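Local coordinates for protein AbyA5 (Verrucosispora maris, PDB 4YWF) that catalyses acetate elimination in spirotetronate biosynthesis, working as an esterase-like lyase of the alpha/beta-hydrolase superfamily, at residues A[112-117]-A[161-166]; A[118-123]-A[134-139]; A[225-230]-A[292-297]; A[263-266]-A[271-274]. The protein carries 4 engineered substitutions. All coordinates share one frame; numbering follows the deposited sequence.

Overall arrangement
Interactions 1 and 2 lie together at the antiparallel end of the mixed sheet, their centres about 12 Å apart, with interaction 2 nested inside the chain loop closed by interaction 1. They touch directly: Leu162 CB of interaction 1 lies 3.8 Å from Ala134 CB of interaction 2. Interaction 3 reaches the same sheet farther along, joining the end of helix 218-226 to the approach of strand 296-301, its centre about 24 Å from that of interaction 2. Interaction 4 belongs to the helical insertion enclosed by interaction 3, about 28 Å away between centres. It lies across the chain's centre from interaction 1, with about 36 Å between the two centres.

Interaction 1 (A[112-117]-A[161-166]); sequences RTVPGI and ILPELA
Val114 and Ile117 meet the CG-CD edge of the Pro163 ring obliquely, both from the same side of its mean plane. Val114 CG1 approaches Pro163 CG to 4.0 Å, the two side chains crossing at about a right angle. Beside it Ile117 CD1 meets the neighbouring ring atom along that edge, 4.1 Å from Pro163 CD, and it also lies 4.2 Å from Pro163 CG. The other branch of Ile117 serves a second partner: CG2 meets Leu162 CD1 at 4.2 Å.

Val114 and Ile117 are the two ends of a type II beta turn, closed by Ile117 N bonding to Val114 O at 3.2 Å, with Pro115 and Gly116 at its corners. This turn links helix 94-111 to strand 118-124, an edge strand of the alpha/beta-hydrolase sheet. Helix 162-167 lies in the crossover between the parallel strands 143-148 and 171-174, so the contact joins the loop entering the first strand to the connection between two later strands. Pro163 occupies the first turn of that helix, where the lack of an amide hydrogen costs no helical bond; the regular pattern begins with Leu165 N to Ile161 O, 3.1 Å.

Val114 directs CG1 at the ring because that methyl stands opposite the backbone N (chi1 179°), while the nearly straight outer torsion of Ile117 (chi2 -170°) extends CD1 to the same ring. Toward the sheet, Leu162 and Ile117 both pack on Trp132 of strand 127-134, and Leu162 continues to Ala172 and Val174.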
# COMPACT_ATOMS: atom_id res chain seq x y z
N ARG A 112 -11.87 -3.15 -18.08
CA ARG A 112 -12.52 -4.02 -19.07
C ARG A 112 -12.11 -3.64 -20.53
O ARG A 112 -12.16 -4.46 -21.43
CB ARG A 112 -14.05 -4.05 -18.90
N THR A 113 -11.65 -2.42 -20.72
CA THR A 113 -11.09 -1.96 -22.01
C THR A 113 -9.59 -2.35 -22.17
O THR A 113 -9.01 -2.23 -23.23
CB THR A 113 -11.27 -0.44 -22.14
OG1 THR A 113 -10.39 0.26 -21.25
CG2 THR A 113 -12.72 -0.02 -21.78
N VAL A 114 -8.98 -2.88 -21.12
CA VAL A 114 -7.53 -3.06 -21.11
C VAL A 114 -7.18 -4.55 -21.08
O VAL A 114 -7.24 -5.20 -20.00
CB VAL A 114 -6.91 -2.39 -19.89
CG1 VAL A 114 -5.43 -2.62 -19.92
CG2 VAL A 114 -7.19 -0.91 -19.94
N PRO A 115 -6.84 -5.09 -22.24
CA PRO A 115 -6.52 -6.52 -22.23
C PRO A 115 -5.39 -6.76 -21.25
O PRO A 115 -4.45 -5.94 -21.15
CB PRO A 115 -6.06 -6.78 -23.68
CG PRO A 115 -6.65 -5.67 -24.50
CD PRO A 115 -6.61 -4.48 -23.57
N GLY A 116 -5.49 -7.83 -20.51
CA GLY A 116 -4.42 -8.21 -19.61
C GLY A 116 -4.74 -7.96 -18.14
O GLY A 116 -4.20 -8.67 -17.30
N ILE A 117 -5.61 -6.98 -17.83
CA ILE A 117 -5.97 -6.71 -16.43
C ILE A 117 -7.06 -7.65 -15.99
O ILE A 117 -8.15 -7.64 -16.54
CB ILE A 117 -6.42 -5.26 -16.14
CG1 ILE A 117 -5.36 -4.26 -16.65
CG2 ILE A 117 -6.63 -5.08 -14.64
CD1 ILE A 117 -5.57 -2.81 -16.21
N ILE A 161 -1.57 1.38 -13.29
CA ILE A 161 -0.20 1.19 -13.86
C ILE A 161 0.18 -0.26 -14.11
O ILE A 161 1.27 -0.49 -14.65
CB ILE A 161 0.93 1.90 -13.08
CG1 ILE A 161 1.02 1.41 -11.63
CG2 ILE A 161 0.70 3.41 -13.18
CD1 ILE A 161 2.19 2.03 -10.84
N LEU A 162 -0.71 -1.21 -13.82
CA LEU A 162 -0.47 -2.64 -14.11
C LEU A 162 0.06 -2.92 -15.51
O LEU A 162 0.99 -3.69 -15.67
CB LEU A 162 -1.69 -3.50 -13.83
CG LEU A 162 -1.98 -3.72 -12.35
CD1 LEU A 162 -3.38 -4.29 -12.11
CD2 LEU A 162 -0.94 -4.64 -11.70
N PRO A 163 -0.54 -2.33 -16.54
CA PRO A 163 -0.01 -2.66 -17.89
C PRO A 163 1.45 -2.24 -18.04
O PRO A 163 2.21 -2.95 -18.71
CB PRO A 163 -0.90 -1.82 -18.86
CG PRO A 163 -2.08 -1.44 -18.05
CD PRO A 163 -1.69 -1.43 -16.59
N GLU A 164 1.83 -1.11 -17.47
CA GLU A 164 3.22 -0.65 -17.62
C GLU A 164 4.18 -1.51 -16.81
O GLU A 164 5.25 -1.83 -17.27
CB GLU A 164 3.35 0.80 -17.25
CG GLU A 164 2.64 1.70 -18.24
CD GLU A 164 1.52 2.48 -17.59
OE1 GLU A 164 1.81 3.60 -17.16
OE2 GLU A 164 0.35 1.97 -17.52
N LEU A 165 3.77 -1.95 -15.62
CA LEU A 165 4.56 -2.97 -14.89
C LEU A 165 4.69 -4.33 -15.61
O LEU A 165 5.77 -4.91 -15.68
CB LEU A 165 3.96 -3.18 -13.50
CG LEU A 165 4.00 -2.01 -12.53
CD1 LEU A 165 3.22 -2.38 -11.25
CD2 LEU A 165 5.41 -1.61 -12.18
N ALA A 166 3.61 -4.84 -16.18
CA ALA A 166 3.73 -6.01 -17.05
C ALA A 166 4.71 -5.78 -18.24
O ALA A 166 5.45 -6.70 -18.61
CB ALA A 166 2.38 -6.44 -17.56

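Interaction 2 (A[118-123]-A[134-139]); sequences ERLELR and AGLSTT
Leu136 sets its CD1 methyl over one face of the Glu118 carboxylate, at OE1, and against the end of Leu120; these two residues project from the same face of strand 118-124. The closer approach is to the carboxylate: Glu118 OE1 lies 3.9 Å from Leu136 CD1, with the two side chains crossing at about a right angle. Leu120 CD2 joins from the next position on that face, 4.4 Å from Leu136 CD1. The acid reaches so far because its chain is fully drawn out, CG opposite the backbone N (chi1 -178°) and the next torsion equally straight (chi2 177°).

Strands 118-124 and 127-134 form a beta hairpin at the edge of the alpha/beta-hydrolase sheet, with Glu118 paired to Ala133 and Leu120 to Ala131 through the backbone. The 134-139 segment leaves the second strand at Ala134 and bends at Gly135, whose phi of 77° is positive, bringing Leu136 back alongside the first strand.

No hydrogen bond crosses between the segments. The carboxylate of Glu118 finds its charged partner in Arg205, through a salt bridge from OE2, and Leu136 touches the same arginine. The leucine methyl therefore packs beside the ion pair by van der Waals contact alone, and it probably limits water access to that face of the carboxylate at OE1, while OE2 is paired with Arg205.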
# COMPACT_ATOMS: atom_id res chain seq x y z
N GLU A 118 -6.75 -8.43 -14.96
CA GLU A 118 -7.62 -9.45 -14.43
C GLU A 118 -7.85 -9.29 -12.94
O GLU A 118 -6.96 -8.96 -12.21
CB GLU A 118 -7.01 -10.82 -14.68
CG GLU A 118 -7.84 -12.00 -14.22
CD GLU A 118 -7.17 -13.34 -14.59
OE1 GLU A 118 -6.37 -13.39 -15.57
OE2 GLU A 118 -7.42 -14.35 -13.86
N ARG A 119 -9.05 -9.58 -12.52
CA ARG A 119 -9.43 -9.57 -11.11
C ARG A 119 -9.16 -10.93 -10.48
O ARG A 119 -9.55 -11.96 -11.03
CB ARG A 119 -10.93 -9.26 -11.01
CG ARG A 119 -11.54 -9.58 -9.66
CD ARG A 119 -13.02 -9.28 -9.64
NE ARG A 119 -13.22 -7.93 -9.20
CZ ARG A 119 -14.01 -7.04 -9.77
NH1 ARG A 119 -14.79 -7.36 -10.82
NH2 ARG A 119 -14.07 -5.82 -9.24
N LEU A 120 -8.52 -10.93 -9.33
CA LEU A 120 -8.33 -12.11 -8.53
C LEU A 120 -9.19 -11.94 -7.26
O LEU A 120 -9.24 -10.90 -6.68
CB LEU A 120 -6.88 -12.24 -8.13
CG LEU A 120 -5.84 -12.23 -9.26
CD1 LEU A 120 -4.44 -12.34 -8.65
CD2 LEU A 120 -6.12 -13.38 -10.23
N GLU A 121 -9.85 -13.00 -6.84
CA GLU A 121 -10.64 -13.01 -5.59
C GLU A 121 -10.21 -14.25 -4.81
O GLU A 121 -10.27 -15.37 -5.33
CB GLU A 121 -12.14 -13.05 -5.91
CG GLU A 121 -13.03 -12.65 -4.71
CD GLU A 121 -14.35 -11.94 -5.11
OE1 GLU A 121 -14.46 -11.35 -6.21
OE2 GLU A 121 -15.30 -11.96 -4.30
N LEU A 122 -9.72 -14.05 -3.60
CA LEU A 122 -9.28 -15.11 -2.72
C LEU A 122 -10.23 -15.19 -1.53
O LEU A 122 -10.32 -14.30 -0.71
CB LEU A 122 -7.85 -14.81 -2.22
CG LEU A 122 -6.76 -14.71 -3.31
CD1 LEU A 122 -6.75 -13.40 -4.12
CD2 LEU A 122 -5.40 -14.87 -2.65
N ARG A 123 -10.98 -16.28 -1.45
CA ARG A 123 -11.92 -16.47 -0.37
C ARG A 123 -11.16 -17.18 0.74
O ARG A 123 -10.77 -18.34 0.59
CB ARG A 123 -13.14 -17.23 -0.90
N ALA A 134 -1.89 -8.20 -13.85
CA ALA A 134 -1.62 -8.17 -15.29
C ALA A 134 -0.35 -8.89 -15.51
O ALA A 134 0.40 -9.13 -14.56
CB ALA A 134 -1.51 -6.76 -15.83
N GLY A 135 -0.12 -9.28 -16.76
CA GLY A 135 1.12 -9.98 -17.11
C GLY A 135 1.12 -11.44 -16.70
O GLY A 135 2.17 -12.07 -16.70
N LEU A 136 -0.05 -12.02 -16.39
CA LEU A 136 -0.13 -13.43 -16.07
C LEU A 136 -0.04 -14.32 -17.32
O LEU A 136 -0.45 -13.90 -18.38
CB LEU A 136 -1.45 -13.78 -15.35
CG LEU A 136 -1.81 -13.00 -14.09
CD1 LEU A 136 -3.11 -13.46 -13.46
CD2 LEU A 136 -0.69 -13.12 -13.10
N SER A 137 0.47 -15.55 -17.19
CA SER A 137 0.75 -16.42 -18.36
C SER A 137 1.09 -17.87 -17.92
O SER A 137 1.89 -18.07 -17.03
CB SER A 137 1.92 -15.84 -19.19
OG SER A 137 2.11 -16.53 -20.42
N THR A 138 0.46 -18.86 -18.54
CA THR A 138 0.85 -20.27 -18.42
C THR A 138 2.05 -20.66 -19.31
O THR A 138 2.72 -21.63 -19.00
CB THR A 138 -0.27 -21.21 -18.88
OG1 THR A 138 -0.86 -20.64 -20.07
CG2 THR A 138 -1.34 -21.42 -17.77
N THR A 139 2.31 -19.91 -20.39
CA THR A 139 3.40 -20.22 -21.33
C THR A 139 4.78 -19.58 -20.96
O THR A 139 5.81 -20.25 -20.98
CB THR A 139 2.98 -19.87 -22.77
OG1 THR A 139 2.61 -18.51 -22.87
CG2 THR A 139 1.78 -20.69 -23.18

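Interaction 3 (A[225-230]-A[292-297]); sequences RAAPSE and VRIPVA
Ala227 and Pro228, at the C-terminal end of helix 218-226 of the alpha/beta-hydrolase fold, pack by purely apolar contacts on Val292 and Ile294, which lead into strand 296-301. The Ala227 methyl points at the strand approach and meets two side chains: Ile294 CD1 lies 3.8 Å from Ala227 CB, and Val292 CG1 touches the same methyl at 4.4 Å. Pro228 adds a more exposed contact, its CG 4.2 Å from Val292 CG2. Val292 thus divides its two methyls between neighbouring residues. Ile294 holds CG1 between its backbone N and carbonyl carbon (chi1 50°), and the straight continuation brings CD1 to the alanine. The same isoleucine touches Arg234 and Ile236, so Ile294 packs on both the helix end and strand 233-239, the parallel neighbour of 296-301.

Ionic links lie at the margins. Arg225, just before on the helix, pairs with Asp288, and Glu230 forms a salt bridge with Arg232.

Hydrogen bonds shape the helix end rather than cross the contact. Glu230 N bonds to Ala227 O at 3.2 Å, while Ser229 N makes a weak bond to Ala226 O. That carbonyl oxygen has a second donor in the serine hydroxyl: Ser229 OG approaches Ala226 O to 3.2 Å with a C=O...O angle of 132°, lying 36° out of the carbonyl plane.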
# COMPACT_ATOMS: atom_id res chain seq x y z
N ARG A 225 8.66 -8.54 8.01
CA ARG A 225 8.29 -9.56 8.99
C ARG A 225 8.14 -10.90 8.27
O ARG A 225 8.57 -11.92 8.81
CB ARG A 225 6.96 -9.14 9.69
CG ARG A 225 6.18 -10.28 10.33
CD ARG A 225 6.83 -10.64 11.66
NE ARG A 225 6.81 -9.50 12.59
CZ ARG A 225 7.71 -9.26 13.56
NH1 ARG A 225 8.79 -10.06 13.73
NH2 ARG A 225 7.58 -8.20 14.35
N ALA A 226 7.64 -10.90 7.03
CA ALA A 226 7.44 -12.16 6.29
C ALA A 226 8.74 -12.74 5.80
O ALA A 226 8.90 -13.97 5.79
CB ALA A 226 6.53 -12.00 5.09
N ALA A 227 9.65 -11.86 5.35
CA ALA A 227 10.76 -12.27 4.53
C ALA A 227 11.57 -13.43 5.12
O ALA A 227 11.94 -14.34 4.37
CB ALA A 227 11.70 -11.08 4.28
N PRO A 228 11.85 -13.40 6.42
CA PRO A 228 12.77 -14.49 6.85
C PRO A 228 12.15 -15.90 6.74
O PRO A 228 12.89 -16.85 6.49
CB PRO A 228 13.15 -14.11 8.28
CG PRO A 228 12.90 -12.62 8.36
CD PRO A 228 11.73 -12.35 7.45
N SER A 229 10.84 -16.03 6.83
CA SER A 229 10.11 -17.30 6.60
C SER A 229 9.37 -17.46 5.24
O SER A 229 8.46 -18.28 5.11
CB SER A 229 9.10 -17.45 7.72
OG SER A 229 8.57 -16.19 8.06
N GLU A 230 9.75 -16.68 4.24
CA GLU A 230 9.10 -16.76 2.97
C GLU A 230 10.16 -16.66 1.91
O GLU A 230 10.46 -15.52 1.44
CB GLU A 230 8.03 -15.67 2.81
CG GLU A 230 7.34 -15.68 1.47
CD GLU A 230 6.91 -17.09 1.03
OE1 GLU A 230 5.84 -17.54 1.43
OE2 GLU A 230 7.65 -17.75 0.33
N VAL A 292 16.67 -10.88 7.62
CA VAL A 292 16.19 -10.52 6.27
C VAL A 292 17.36 -10.62 5.34
O VAL A 292 18.26 -9.76 5.43
CB VAL A 292 15.67 -9.08 6.26
CG1 VAL A 292 15.29 -8.61 4.86
CG2 VAL A 292 14.49 -8.92 7.23
N ARG A 293 17.38 -11.63 4.46
CA ARG A 293 18.56 -11.87 3.59
C ARG A 293 18.31 -11.60 2.09
O ARG A 293 18.80 -12.30 1.21
CB ARG A 293 19.10 -13.27 3.75
CG ARG A 293 20.16 -13.36 4.82
CD ARG A 293 19.59 -14.01 6.05
NE ARG A 293 20.43 -13.71 7.20
CZ ARG A 293 20.62 -14.51 8.24
NH1 ARG A 293 20.05 -15.71 8.33
NH2 ARG A 293 21.43 -14.11 9.20
N ILE A 294 17.65 -10.49 1.84
CA ILE A 294 17.26 -10.11 0.49
C ILE A 294 17.46 -8.63 0.44
O ILE A 294 17.54 -7.98 1.48
CB ILE A 294 15.77 -10.43 0.24
CG1 ILE A 294 14.90 -9.86 1.37
CG2 ILE A 294 15.58 -11.94 0.09
CD1 ILE A 294 13.41 -9.88 1.12
N PRO A 295 17.57 -8.10 -0.79
CA PRO A 295 17.74 -6.68 -0.84
C PRO A 295 16.49 -5.95 -0.35
O PRO A 295 15.34 -6.45 -0.50
CB PRO A 295 18.10 -6.40 -2.32
CG PRO A 295 17.99 -7.70 -3.03
CD PRO A 295 17.96 -8.79 -2.04
N VAL A 296 16.74 -4.83 0.32
CA VAL A 296 15.72 -3.98 0.84
C VAL A 296 16.04 -2.57 0.51
O VAL A 296 17.12 -2.07 0.84
CB VAL A 296 15.59 -4.08 2.37
CG1 VAL A 296 14.50 -3.15 2.82
CG2 VAL A 296 15.30 -5.50 2.79
N ALA A 297 15.08 -1.91 -0.11
CA ALA A 297 15.18 -0.49 -0.51
C ALA A 297 14.08 0.27 0.23
O ALA A 297 12.99 -0.26 0.41
CB ALA A 297 15.01 -0.36 -2.05

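Interaction 4 (A[263-266]-A[271-274]); sequences TLAR and TPAT
Ala265, Thr271 and Pro272 make this contact, in which the chain leaving helix 258-268 folds back on the helix it has just completed. The returning loop belongs to the helical insertion between strands 233-239 and 296-301, a place where alpha/beta hydrolases commonly carry their cap.

Ala265 gives up the most surface. Its methyl stands over the face of the peptide group joining Thr271 to Pro272, almost straight above the carbonyl carbon, with Ala265 CB 3.5 Å from Thr271 C. The peptide nitrogen is nearly as near, Pro272 N lying 3.7 Å from Ala265 CB. A flat backbone unit on a small methyl lets the loop come close to the helix, and the CA atoms of Ala265 and Thr271 are 4.9 Å apart. Val275 of the following short helix also packs on Ala265, burying the alanine between the helix and the returning chain.

Pro272 extends the contact with its ring, CD lying 4.1 Å from Ala265 CB, and continues onto Val261 and Asp262 one turn earlier in the helix.

Thr271 takes part through its backbone; its CB points away from the helix, and the hydroxyl works within the loop instead. There Thr274 N bonds to Thr271 O at 3.1 Å, closing a turn across Pro272 and Ala273. Within the same turn the two threonine hydroxyls are hydrogen-bonded, Thr271 OG1 to Thr274 OG1, at 3.0 Å.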
# COMPACT_ATOMS: atom_id res chain seq x y z
N THR A 263 -7.68 5.11 12.01
CA THR A 263 -7.54 4.07 10.97
C THR A 263 -6.92 2.80 11.49
O THR A 263 -7.42 1.69 11.26
CB THR A 263 -6.71 4.59 9.80
OG1 THR A 263 -7.36 5.73 9.30
CG2 THR A 263 -6.59 3.59 8.69
N LEU A 264 -5.81 2.94 12.21
CA LEU A 264 -5.15 1.73 12.73
C LEU A 264 -6.06 0.94 13.64
O LEU A 264 -6.09 -0.29 13.61
CB LEU A 264 -3.88 2.08 13.54
CG LEU A 264 -2.48 2.01 12.91
CD1 LEU A 264 -1.44 2.03 14.04
CD2 LEU A 264 -2.24 0.78 12.03
N ALA A 265 -6.76 1.66 14.51
CA ALA A 265 -7.74 1.04 15.36
C ALA A 265 -8.83 0.35 14.52
O ALA A 265 -9.19 -0.78 14.82
CB ALA A 265 -8.32 2.06 16.30
N ARG A 266 -9.31 0.98 13.44
CA ARG A 266 -10.34 0.29 12.61
C ARG A 266 -9.73 -0.96 12.00
O ARG A 266 -10.23 -2.07 12.17
CB ARG A 266 -10.88 1.17 11.47
CG ARG A 266 -11.76 0.36 10.49
CD ARG A 266 -13.02 -0.26 11.15
NE ARG A 266 -13.87 0.79 11.76
CZ ARG A 266 -15.04 1.25 11.30
NH1 ARG A 266 -15.63 0.76 10.20
NH2 ARG A 266 -15.64 2.24 11.97
N THR A 271 -9.57 -0.13 19.55
CA THR A 271 -9.94 1.27 19.70
C THR A 271 -8.65 2.11 19.80
O THR A 271 -7.61 1.54 20.02
CB THR A 271 -10.82 1.49 20.95
OG1 THR A 271 -10.05 1.37 22.13
CG2 THR A 271 -11.94 0.45 20.99
N PRO A 272 -8.76 3.44 19.71
CA PRO A 272 -7.69 4.42 19.87
C PRO A 272 -6.88 4.35 21.20
O PRO A 272 -5.66 4.53 21.18
CB PRO A 272 -8.44 5.76 19.78
CG PRO A 272 -9.57 5.46 18.85
CD PRO A 272 -10.04 4.11 19.35
N ALA A 273 -7.58 4.14 22.31
CA ALA A 273 -7.00 3.90 23.65
C ALA A 273 -6.21 2.58 23.78
O ALA A 273 -5.32 2.45 24.62
CB ALA A 273 -8.15 3.87 24.67
N THR A 274 -6.61 1.59 22.99
CA THR A 274 -5.98 0.28 23.08
C THR A 274 -5.04 -0.05 21.87
O THR A 274 -4.30 -1.01 21.95
CB THR A 274 -7.05 -0.83 23.23
OG1 THR A 274 -7.94 -0.79 22.11
CG2 THR A 274 -7.86 -0.65 24.52